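PDB 4AN8: CRISPR-associated protein CasA/Cse1 from Thermus thermophilus, which probably serves as a subunit of the type I-E Cascade ribonucleoprotein complex, which uses CRISPR RNA to target invading nucleic acids in bacterial adaptive immunity. Local coordinates for residues Glu53-Arg58 with Ala160-Gln165; Ala166-Gly171 with Pro248-Arg253. All coordinates share one frame; numbering follows the deposited sequence.

Interaction 1 of 2, residues Glu53-Arg58 with Ala160-Gln165; sequences EAVLHR and ALLVHQ. With ACT (acetate ion), chain C.
Val55, on helix 50-67, meets Leu162 and Val163 of helix 154-167 where the two helices pass almost at right angles, their local axes 9.0 Å apart and turned by 93°. Its CB already points at the partner helix, and the two methyls then divide the work. Val55 CG1 settles on the backbone of the other helix, 3.7 Å from Leu162 O and close to the alpha carbon of Val163. CG2 is wedged between Val55's own backbone N and carbonyl carbon, because chi1 of -62° puts CG1 anti to that carbon; from there Val55 CG2 touches two side chains at once, Leu162 CB at 3.8 Å and Val163 CG2 at 3.9 Å. The side chains of Val55 and Leu162 run past each other in opposite senses, whereas Val55 and Val163 cross squarely. Leu56 contributes one methyl from the flank: Leu56 CD2 lies 4.0 Å from Leu162 CD1. Leu59 and Leu51 of helix 50-67 extend the apolar surface, against Leu162 and Val163 respectively.

The polar side chains point away from this seam. On the far side of helix 50-67, the ND1 of His57 donates to Glu53 O at 2.7 Å, from above the carbonyl plane, while the backbone N of His57 approaches the same oxygen from the opposite face. The Glu53 carboxylate forms salt bridges with Arg344 and Arg360. His164 likewise turns away from Val55; its ND1 makes weak hydrogen bonds to an acetate that probably came from the crystallisation liquor, and its NE2 pairs with Tyr266.

This is near-perpendicular helix packing in the protein interior, burying just 180 Å². With no hydrogen bond between the segments, it rests on methyl packing and exclusion of water, while charged Glu53 finds its partners away from the contact.

Interaction 2 of 2, residues Ala166-Gly171 with Pro248-Arg253; sequences AFAPGG and PARGVR. With ACT (acetate ion), chain D.
Arg250 NH2 is held from several directions where its guanidinium reaches Ala168 and Pro169, just beyond helix 154-167. Arg250 NH2 donates to acetate O at 2.9 Å and to the backbone carbonyl of Lys182, while Pro169 O lies 3.1 Å from Arg250 NH2 near the guanidinium plane. Arg250 NE also donates to acetate O, at 2.8 Å, so one oxygen is held in a fork between NE and NH2. The third nitrogen turns back on its own backbone, to the preceding residue: Arg250 NH1 donates to Ala249 O at 2.9 Å with an N-H...O angle of 154°, the donor standing well above the carbonyl plane. A bend at chi2 (-75°) folds the arginine chain and lets the guanidinium make this return bond.

Ala168, the first residue to leave helical angles after the helix, supplies the apolar part. Ala168 CB rests over one face of the guanidinium, offset toward the rim, 3.7 Å from Arg250 NH2. Gly170 CA stands 3.9 Å from Arg250 NH2, while the backbone of Gly170 is tied to Asp183.

The two segments meet chiefly through packing of this one arginine against Ala168 and the Pro169-Gly170 backbone. Bonds to backbone carbonyls and acetate fix the guanidinium's rotation; the acetate probably came from the crystallisation liquor, and the charge of Arg250 is probably partly balanced by it.

How the interactions relate
Interactions 1 and 2 follow one another along helix 154-167: residues 160-165 cross helix 50-67, and the next residues, 166-171, carry the chain past strand 250-256. Their centres lie 11 Å apart. Gln165 joins them directly, Gln165 OE1 standing 2.9 Å from Arg250 N in a probable hydrogen bond. His164 packs beside the same arginine, with His164 NE2 3.5 Å from Arg250 CG, while on the apolar side Val55 CG1 lies 3.4 Å from Ala166 CB. Helix 154-167 thus packs its apolar side on helix 50-67, and its C-terminal end lies beside Arg250. Each contact borders a different acetate, weakly held at His164 and more firmly at Arg250.

Interaction 1 of 2, residues Glu53-Arg58 with Ala160-Gln165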
# COMPACT_ATOMS: atom_id res chain seq x y z
N GLU A 53 7.31 -4.51 -3.27
CA GLU A 53 6.24 -4.98 -4.14
C GLU A 53 5.48 -3.79 -4.73
O GLU A 53 5.16 -3.77 -5.92
CB GLU A 53 5.29 -5.89 -3.36
CG GLU A 53 4.15 -6.49 -4.17
CD GLU A 53 3.31 -7.46 -3.32
OE1 GLU A 53 3.71 -7.74 -2.18
OE2 GLU A 53 2.25 -7.94 -3.78
N ALA A 54 5.15 -2.80 -3.89
CA ALA A 54 4.34 -1.67 -4.33
C ALA A 54 5.04 -0.90 -5.45
O ALA A 54 4.46 -0.69 -6.51
CB ALA A 54 4.04 -0.73 -3.18
N VAL A 55 6.30 -0.53 -5.21
CA VAL A 55 7.03 0.29 -6.17
C VAL A 55 7.42 -0.45 -7.43
O VAL A 55 7.43 0.15 -8.50
CB VAL A 55 8.28 0.98 -5.59
CG1 VAL A 55 7.90 1.91 -4.50
CG2 VAL A 55 9.32 -0.05 -5.12
N LEU A 56 7.69 -1.75 -7.34
CA LEU A 56 8.00 -2.52 -8.54
C LEU A 56 6.80 -2.53 -9.51
O LEU A 56 6.97 -2.30 -10.72
CB LEU A 56 8.49 -3.92 -8.21
CG LEU A 56 9.83 -4.02 -7.46
CD1 LEU A 56 10.10 -5.42 -6.87
CD2 LEU A 56 10.96 -3.58 -8.33
N HIS A 57 5.59 -2.74 -8.98
CA HIS A 57 4.39 -2.62 -9.81
C HIS A 57 4.21 -1.22 -10.36
O HIS A 57 3.81 -1.09 -11.52
CB HIS A 57 3.12 -2.98 -9.03
CG HIS A 57 2.96 -4.43 -8.77
ND1 HIS A 57 3.40 -5.03 -7.61
CD2 HIS A 57 2.43 -5.42 -9.53
CE1 HIS A 57 3.15 -6.33 -7.66
NE2 HIS A 57 2.55 -6.59 -8.81
N ARG A 58 4.47 -0.19 -9.56
CA ARG A 58 4.23 1.19 -10.01
C ARG A 58 5.20 1.62 -11.12
O ARG A 58 4.81 2.31 -12.05
CB ARG A 58 4.24 2.21 -8.85
CG ARG A 58 3.14 1.95 -7.81
CD ARG A 58 3.46 2.55 -6.42
NE ARG A 58 3.50 4.02 -6.47
CZ ARG A 58 2.42 4.80 -6.47
NH1 ARG A 58 1.22 4.24 -6.45
NH2 ARG A 58 2.54 6.12 -6.53
N ALA A 160 16.16 -0.61 -3.27
CA ALA A 160 16.14 0.29 -2.14
C ALA A 160 15.93 1.74 -2.64
O ALA A 160 15.20 2.51 -2.04
CB ALA A 160 17.44 0.18 -1.38
N LEU A 161 16.57 2.08 -3.76
CA LEU A 161 16.36 3.40 -4.36
C LEU A 161 14.88 3.63 -4.62
O LEU A 161 14.32 4.65 -4.23
CB LEU A 161 17.15 3.52 -5.66
CG LEU A 161 16.92 4.78 -6.50
CD1 LEU A 161 17.20 6.06 -5.69
CD2 LEU A 161 17.76 4.74 -7.80
N LEU A 162 14.24 2.68 -5.28
CA LEU A 162 12.86 2.81 -5.70
C LEU A 162 11.97 2.93 -4.48
O LEU A 162 11.07 3.74 -4.45
CB LEU A 162 12.42 1.59 -6.48
CG LEU A 162 12.43 1.66 -7.99
CD1 LEU A 162 11.68 0.40 -8.49
CD2 LEU A 162 11.74 2.94 -8.47
N VAL A 163 12.23 2.11 -3.47
CA VAL A 163 11.41 2.18 -2.29
C VAL A 163 11.53 3.58 -1.68
O VAL A 163 10.53 4.21 -1.35
CB VAL A 163 11.79 1.10 -1.26
CG1 VAL A 163 11.20 1.45 0.13
CG2 VAL A 163 11.34 -0.30 -1.77
N HIS A 164 12.76 4.06 -1.54
CA HIS A 164 12.98 5.34 -0.85
C HIS A 164 12.28 6.50 -1.54
O HIS A 164 11.74 7.37 -0.87
CB HIS A 164 14.48 5.63 -0.71
CG HIS A 164 14.80 6.79 0.18
ND1 HIS A 164 14.53 6.78 1.54
CD2 HIS A 164 15.38 7.98 -0.08
CE1 HIS A 164 14.92 7.92 2.07
NE2 HIS A 164 15.44 8.67 1.11
N GLN A 165 12.29 6.52 -2.87
CA GLN A 165 11.66 7.60 -3.64
C GLN A 165 10.14 7.63 -3.51
O GLN A 165 9.51 8.68 -3.73
CB GLN A 165 12.05 7.50 -5.14
CG GLN A 165 13.55 7.66 -5.42
CD GLN A 165 14.05 9.07 -5.11
OE1 GLN A 165 13.53 9.74 -4.24
NE2 GLN A 165 15.04 9.53 -5.85
C ACT C . 12.23 4.59 3.67
O ACT C . 12.61 4.08 2.58
OXT ACT C . 13.01 5.47 4.18
CH3 ACT C . 10.92 4.19 4.33

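Interaction 2 of 2, residues Ala166-Gly171 with Pro248-Arg253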
# COMPACT_ATOMS: atom_id res chain seq x y z
N ALA A 166 9.52 6.48 -3.20
CA ALA A 166 8.07 6.45 -3.09
C ALA A 166 7.62 6.66 -1.64
O ALA A 166 6.59 7.29 -1.38
CB ALA A 166 7.49 5.15 -3.66
N PHE A 167 8.42 6.16 -0.69
CA PHE A 167 7.97 6.06 0.70
C PHE A 167 8.72 6.91 1.77
O PHE A 167 8.33 6.91 2.94
CB PHE A 167 8.00 4.59 1.14
CG PHE A 167 6.96 3.74 0.48
CD1 PHE A 167 5.65 3.76 0.93
CD2 PHE A 167 7.30 2.90 -0.59
CE1 PHE A 167 4.68 2.97 0.30
CE2 PHE A 167 6.36 2.11 -1.20
CZ PHE A 167 5.04 2.14 -0.75
N ALA A 168 9.78 7.61 1.38
CA ALA A 168 10.50 8.43 2.38
C ALA A 168 9.54 9.40 3.05
O ALA A 168 8.90 10.23 2.39
CB ALA A 168 11.68 9.20 1.76
N PRO A 169 9.41 9.29 4.38
CA PRO A 169 8.69 10.28 5.19
C PRO A 169 9.47 11.59 5.25
O PRO A 169 10.71 11.56 5.23
CB PRO A 169 8.63 9.61 6.57
CG PRO A 169 9.80 8.68 6.58
CD PRO A 169 9.92 8.16 5.18
N GLY A 170 8.76 12.71 5.31
CA GLY A 170 9.40 14.00 5.51
C GLY A 170 10.16 14.06 6.83
O GLY A 170 9.93 13.25 7.72
N GLY A 171 11.06 15.03 6.97
CA GLY A 171 11.80 15.18 8.20
C GLY A 171 13.14 15.87 8.00
O GLY A 171 13.42 16.39 6.92
N PRO A 248 10.78 12.03 -8.10
CA PRO A 248 12.11 12.13 -7.47
C PRO A 248 12.07 12.83 -6.11
O PRO A 248 12.31 14.03 -6.03
CB PRO A 248 12.90 12.97 -8.47
CG PRO A 248 11.87 13.91 -9.03
CD PRO A 248 10.55 13.12 -9.06
N ALA A 249 11.78 12.08 -5.03
CA ALA A 249 11.56 12.70 -3.72
C ALA A 249 12.85 13.14 -3.04
O ALA A 249 12.84 14.06 -2.22
CB ALA A 249 10.82 11.75 -2.83
N ARG A 250 13.94 12.46 -3.36
CA ARG A 250 15.22 12.79 -2.77
C ARG A 250 16.26 12.80 -3.87
O ARG A 250 16.09 12.12 -4.88
CB ARG A 250 15.59 11.75 -1.71
CG ARG A 250 14.58 11.66 -0.55
CD ARG A 250 14.72 12.87 0.43
NE ARG A 250 13.83 12.70 1.58
CZ ARG A 250 12.54 13.04 1.57
NH1 ARG A 250 12.00 13.61 0.49
NH2 ARG A 250 11.79 12.83 2.65
N GLY A 251 17.34 13.57 -3.67
CA GLY A 251 18.50 13.47 -4.54
C GLY A 251 19.33 12.30 -4.06
O GLY A 251 19.69 12.22 -2.89
N VAL A 252 19.63 11.37 -4.96
CA VAL A 252 20.45 10.23 -4.59
C VAL A 252 21.43 9.98 -5.69
O VAL A 252 21.10 10.13 -6.88
CB VAL A 252 19.60 8.94 -4.41
CG1 VAL A 252 20.51 7.74 -4.16
CG2 VAL A 252 18.58 9.11 -3.28
N ARG A 253 22.65 9.61 -5.32
CA ARG A 253 23.59 9.06 -6.30
C ARG A 253 24.35 7.89 -5.71
O ARG A 253 25.31 8.08 -4.95
CB ARG A 253 24.58 10.11 -6.79
CG ARG A 253 24.96 9.86 -8.22
CD ARG A 253 26.44 9.69 -8.43
NE ARG A 253 27.20 10.87 -8.03
CZ ARG A 253 28.53 10.94 -8.08
NH1 ARG A 253 29.24 9.91 -8.52
NH2 ARG A 253 29.15 12.05 -7.69
C ACT D . 14.56 12.25 4.91
O ACT D . 13.88 11.54 4.12
OXT ACT D . 15.80 12.34 4.66
CH3 ACT D . 13.93 12.94 6.10